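Local coordinates for core protein VP7 (Bluetongue virus, PDB 1BVP), which forms homotrimeric capsomers that assemble on a VP3 scaffold as part of the inner capsid of the virus, at residues E266-W278 / L310-V322. Residues are numbered along the deposited sequence; the frame is centred on the assembly and turned at random.
Sequences EIFNVYSFRDHTW and LLLLSTLADVYTV
Trp278 packs as a knob into a hole on helix 304-323, among Leu313, Leu316, Ala317 and Tyr320, within the helical domain of VP7, while the segment 266-271 crosses the segment 310-322 at 55°. From CB outward, the tryptophan meets a succession of partners. Its CB lies over one face of the Tyr320 ring, 4.2 Å from the ring centroid, a CH-pi contact. With CG anti to the backbone N (chi1 170°), the indole is laid across Ala317 toward Leu313: CE3 stays beside Tyr320 CG, CZ3 approaches Ala317 CA, CZ2 packs on Ala317 CB, and CH2 ends 3.5 Å from Leu313 CD2. Ala317 CA thus sits over the six-membered ring.

Ala317 CB also covers the centre of one face of the Arg274 guanidinium, whose edge is used for polar contact: NE donates to Thr321 OG1 (3.1 Å), nearly in the guanidinium plane and at 160°. Toward the N-terminal end of 310-322, Val270 CG1 packs on Leu313 CD1 (3.7 Å). Ser314 OG gives its proton to Glu266 OE1, which, like Asp318, also pairs with Arg111 of the second subunit, so this helix pair contributes to the trimer interface. Asp275 is the N-cap of helix 276-286: its OD1 accepts a nearly straight bond from Trp278 N (2.9 Å), while Tyr320 OH donates to the syn lone pair of Asp275 OD2 at 2.9 Å.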
# COMPACT_ATOMS: atom_id res chain seq x y z
N GLU A 266 -4.39 -7.71 -5.95
CA GLU A 266 -5.33 -8.43 -6.83
C GLU A 266 -4.95 -8.22 -8.29
O GLU A 266 -4.92 -9.18 -9.09
CB GLU A 266 -6.77 -7.95 -6.60
CG GLU A 266 -7.26 -8.15 -5.17
CD GLU A 266 -6.97 -9.57 -4.62
OE1 GLU A 266 -7.24 -10.58 -5.32
OE2 GLU A 266 -6.51 -9.67 -3.46
N ILE A 267 -4.71 -6.96 -8.64
CA ILE A 267 -4.27 -6.61 -9.98
C ILE A 267 -3.01 -7.40 -10.32
O ILE A 267 -2.90 -8.00 -11.40
CB ILE A 267 -3.99 -5.10 -10.08
CG1 ILE A 267 -5.32 -4.36 -10.16
CG2 ILE A 267 -3.20 -4.81 -11.38
CD1 ILE A 267 -5.25 -2.93 -9.91
N PHE A 268 -2.06 -7.43 -9.40
CA PHE A 268 -0.82 -8.18 -9.63
C PHE A 268 -1.08 -9.66 -9.93
O PHE A 268 -0.45 -10.26 -10.79
CB PHE A 268 0.12 -8.08 -8.43
CG PHE A 268 1.35 -8.93 -8.57
CD1 PHE A 268 2.33 -8.62 -9.51
CD2 PHE A 268 1.53 -10.08 -7.79
CE1 PHE A 268 3.45 -9.45 -9.68
CE2 PHE A 268 2.64 -10.91 -7.95
CZ PHE A 268 3.61 -10.59 -8.90
N ASN A 269 -1.97 -10.26 -9.14
CA ASN A 269 -2.34 -11.65 -9.31
C ASN A 269 -2.92 -11.90 -10.70
O ASN A 269 -2.56 -12.87 -11.34
CB ASN A 269 -3.35 -12.04 -8.23
CG ASN A 269 -3.61 -13.55 -8.19
OD1 ASN A 269 -4.75 -14.00 -8.05
ND2 ASN A 269 -2.54 -14.34 -8.35
N VAL A 270 -3.84 -11.05 -11.14
CA VAL A 270 -4.48 -11.16 -12.46
C VAL A 270 -3.48 -11.07 -13.62
O VAL A 270 -3.57 -11.82 -14.59
CB VAL A 270 -5.49 -10.01 -12.69
CG1 VAL A 270 -5.93 -9.97 -14.13
CG2 VAL A 270 -6.67 -10.12 -11.71
N TYR A 271 -2.53 -10.14 -13.53
CA TYR A 271 -1.57 -9.97 -14.62
C TYR A 271 -0.35 -10.86 -14.58
O TYR A 271 0.49 -10.78 -15.46
CB TYR A 271 -1.19 -8.51 -14.79
CG TYR A 271 -2.33 -7.65 -15.31
CD1 TYR A 271 -2.68 -7.66 -16.65
CD2 TYR A 271 -3.09 -6.84 -14.45
CE1 TYR A 271 -3.77 -6.90 -17.14
CE2 TYR A 271 -4.18 -6.08 -14.93
CZ TYR A 271 -4.50 -6.12 -16.28
OH TYR A 271 -5.55 -5.37 -16.76
N SER A 272 -0.24 -11.72 -13.58
CA SER A 272 0.87 -12.65 -13.53
C SER A 272 0.71 -13.63 -14.69
O SER A 272 -0.41 -13.92 -15.18
CB SER A 272 0.93 -13.41 -12.23
OG SER A 272 1.30 -12.51 -11.23
N PHE A 273 1.85 -14.15 -15.08
CA PHE A 273 1.92 -15.05 -16.21
C PHE A 273 1.29 -16.42 -15.99
O PHE A 273 0.38 -16.79 -16.74
CB PHE A 273 3.39 -15.17 -16.62
CG PHE A 273 3.62 -16.09 -17.79
CD1 PHE A 273 3.03 -15.81 -19.04
CD2 PHE A 273 4.43 -17.22 -17.64
CE1 PHE A 273 3.23 -16.66 -20.14
CE2 PHE A 273 4.64 -18.09 -18.73
CZ PHE A 273 4.04 -17.80 -19.99
N ARG A 274 1.80 -17.14 -14.98
CA ARG A 274 1.39 -18.51 -14.62
C ARG A 274 1.90 -19.48 -15.70
O ARG A 274 2.89 -20.21 -15.50
CB ARG A 274 -0.14 -18.60 -14.42
CG ARG A 274 -0.48 -18.19 -13.01
CD ARG A 274 -1.93 -17.98 -12.79
NE ARG A 274 -2.22 -18.05 -11.36
CZ ARG A 274 -2.30 -17.00 -10.56
NH1 ARG A 274 -2.13 -15.79 -11.08
NH2 ARG A 274 -2.46 -17.18 -9.24
N ASP A 275 1.28 -19.42 -16.87
CA ASP A 275 1.70 -20.22 -18.01
C ASP A 275 0.99 -19.65 -19.22
O ASP A 275 0.13 -18.73 -19.09
CB ASP A 275 1.39 -21.72 -17.83
CG ASP A 275 -0.11 -22.02 -17.60
OD1 ASP A 275 -1.01 -21.44 -18.26
OD2 ASP A 275 -0.38 -22.88 -16.75
N HIS A 276 1.25 -20.24 -20.37
CA HIS A 276 0.65 -19.74 -21.60
C HIS A 276 -0.84 -19.78 -21.69
O HIS A 276 -1.43 -18.91 -22.33
CB HIS A 276 1.25 -20.43 -22.81
CG HIS A 276 2.71 -20.15 -22.99
ND1 HIS A 276 3.69 -20.96 -22.45
CD2 HIS A 276 3.35 -19.11 -23.57
CE1 HIS A 276 4.87 -20.43 -22.69
NE2 HIS A 276 4.70 -19.30 -23.37
N THR A 277 -1.44 -20.76 -21.05
CA THR A 277 -2.89 -20.89 -21.09
C THR A 277 -3.54 -19.78 -20.25
O THR A 277 -4.44 -19.06 -20.72
CB THR A 277 -3.30 -22.30 -20.64
OG1 THR A 277 -2.71 -23.26 -21.54
CG2 THR A 277 -4.82 -22.46 -20.67
N TRP A 278 -3.03 -19.57 -19.04
CA TRP A 278 -3.61 -18.54 -18.21
C TRP A 278 -3.40 -17.19 -18.88
O TRP A 278 -4.29 -16.32 -18.93
CB TRP A 278 -2.95 -18.55 -16.86
CG TRP A 278 -3.36 -17.36 -16.08
CD1 TRP A 278 -2.62 -16.25 -15.80
CD2 TRP A 278 -4.67 -17.10 -15.60
NE1 TRP A 278 -3.39 -15.30 -15.19
CE2 TRP A 278 -4.66 -15.80 -15.06
CE3 TRP A 278 -5.86 -17.84 -15.59
CZ2 TRP A 278 -5.80 -15.21 -14.50
CZ3 TRP A 278 -7.00 -17.27 -15.04
CH2 TRP A 278 -6.96 -15.96 -14.50
N LEU A 310 -11.77 -7.41 -11.99
CA LEU A 310 -10.44 -7.67 -11.46
C LEU A 310 -10.55 -8.62 -10.30
O LEU A 310 -9.81 -9.61 -10.26
CB LEU A 310 -9.72 -6.37 -11.04
CG LEU A 310 -9.34 -5.50 -12.25
CD1 LEU A 310 -8.97 -4.14 -11.78
CD2 LEU A 310 -8.24 -6.14 -13.06
N LEU A 311 -11.44 -8.34 -9.35
CA LEU A 311 -11.60 -9.22 -8.19
C LEU A 311 -11.99 -10.65 -8.59
O LEU A 311 -11.37 -11.63 -8.16
CB LEU A 311 -12.65 -8.67 -7.24
CG LEU A 311 -12.19 -7.35 -6.66
CD1 LEU A 311 -13.20 -6.91 -5.63
CD2 LEU A 311 -10.81 -7.52 -6.02
N LEU A 312 -12.99 -10.74 -9.45
CA LEU A 312 -13.47 -12.01 -9.95
C LEU A 312 -12.34 -12.77 -10.70
O LEU A 312 -12.11 -13.98 -10.47
CB LEU A 312 -14.69 -11.75 -10.84
CG LEU A 312 -16.14 -12.02 -10.35
CD1 LEU A 312 -16.30 -11.93 -8.89
CD2 LEU A 312 -17.11 -11.11 -11.05
N LEU A 313 -11.59 -12.07 -11.55
CA LEU A 313 -10.50 -12.72 -12.28
C LEU A 313 -9.38 -13.17 -11.35
O LEU A 313 -8.77 -14.20 -11.58
CB LEU A 313 -9.94 -11.78 -13.31
CG LEU A 313 -10.00 -12.20 -14.76
CD1 LEU A 313 -9.13 -11.21 -15.50
CD2 LEU A 313 -9.50 -13.62 -14.98
N SER A 314 -9.09 -12.40 -10.30
CA SER A 314 -8.04 -12.75 -9.35
C SER A 314 -8.39 -14.07 -8.65
O SER A 314 -7.54 -14.96 -8.51
CB SER A 314 -7.88 -11.64 -8.32
OG SER A 314 -6.75 -11.92 -7.52
N THR A 315 -9.65 -14.18 -8.22
CA THR A 315 -10.11 -15.41 -7.61
C THR A 315 -10.02 -16.56 -8.63
O THR A 315 -9.51 -17.64 -8.31
CB THR A 315 -11.55 -15.25 -7.13
OG1 THR A 315 -11.61 -14.13 -6.25
CG2 THR A 315 -12.01 -16.49 -6.35
N LEU A 316 -10.48 -16.33 -9.86
CA LEU A 316 -10.39 -17.39 -10.87
C LEU A 316 -8.94 -17.84 -11.06
O LEU A 316 -8.68 -19.02 -11.31
CB LEU A 316 -10.99 -16.95 -12.19
CG LEU A 316 -11.04 -17.98 -13.32
CD1 LEU A 316 -12.06 -19.04 -12.98
CD2 LEU A 316 -11.47 -17.29 -14.63
N ALA A 317 -7.99 -16.92 -10.89
CA ALA A 317 -6.57 -17.27 -11.04
C ALA A 317 -6.18 -18.22 -9.93
O ALA A 317 -5.40 -19.16 -10.15
CB ALA A 317 -5.70 -16.08 -11.01
N ASP A 318 -6.70 -17.98 -8.74
CA ASP A 318 -6.40 -18.87 -7.63
C ASP A 318 -6.99 -20.26 -7.89
O ASP A 318 -6.34 -21.27 -7.64
CB ASP A 318 -6.95 -18.34 -6.33
CG ASP A 318 -6.25 -17.11 -5.86
OD1 ASP A 318 -5.04 -16.93 -6.15
OD2 ASP A 318 -6.91 -16.34 -5.14
N VAL A 319 -8.22 -20.30 -8.40
CA VAL A 319 -8.85 -21.57 -8.73
C VAL A 319 -7.99 -22.29 -9.77
O VAL A 319 -7.70 -23.48 -9.62
CB VAL A 319 -10.28 -21.40 -9.30
CG1 VAL A 319 -10.79 -22.73 -9.84
CG2 VAL A 319 -11.21 -20.90 -8.21
N TYR A 320 -7.54 -21.55 -10.78
CA TYR A 320 -6.70 -22.11 -11.83
C TYR A 320 -5.49 -22.76 -11.20
O TYR A 320 -5.05 -23.86 -11.58
CB TYR A 320 -6.22 -21.01 -12.76
CG TYR A 320 -5.41 -21.51 -13.95
CD1 TYR A 320 -6.05 -21.87 -15.15
CD2 TYR A 320 -4.01 -21.62 -13.88
CE1 TYR A 320 -5.31 -22.34 -16.27
CE2 TYR A 320 -3.26 -22.09 -14.99
CZ TYR A 320 -3.92 -22.44 -16.18
OH TYR A 320 -3.21 -22.89 -17.27
N THR A 321 -4.90 -22.03 -10.28
CA THR A 321 -3.73 -22.53 -9.60
C THR A 321 -3.97 -23.84 -8.85
O THR A 321 -3.10 -24.70 -8.89
CB THR A 321 -3.10 -21.40 -8.73
OG1 THR A 321 -2.25 -20.62 -9.57
CG2 THR A 321 -2.30 -21.93 -7.56
N VAL A 322 -5.10 -23.99 -8.14
CA VAL A 322 -5.34 -25.24 -7.43
C VAL A 322 -5.87 -26.38 -8.33
O VAL A 322 -5.37 -27.49 -8.21
CB VAL A 322 -6.13 -25.09 -6.10
CG1 VAL A 322 -6.07 -23.67 -5.62
CG2 VAL A 322 -7.49 -25.58 -6.20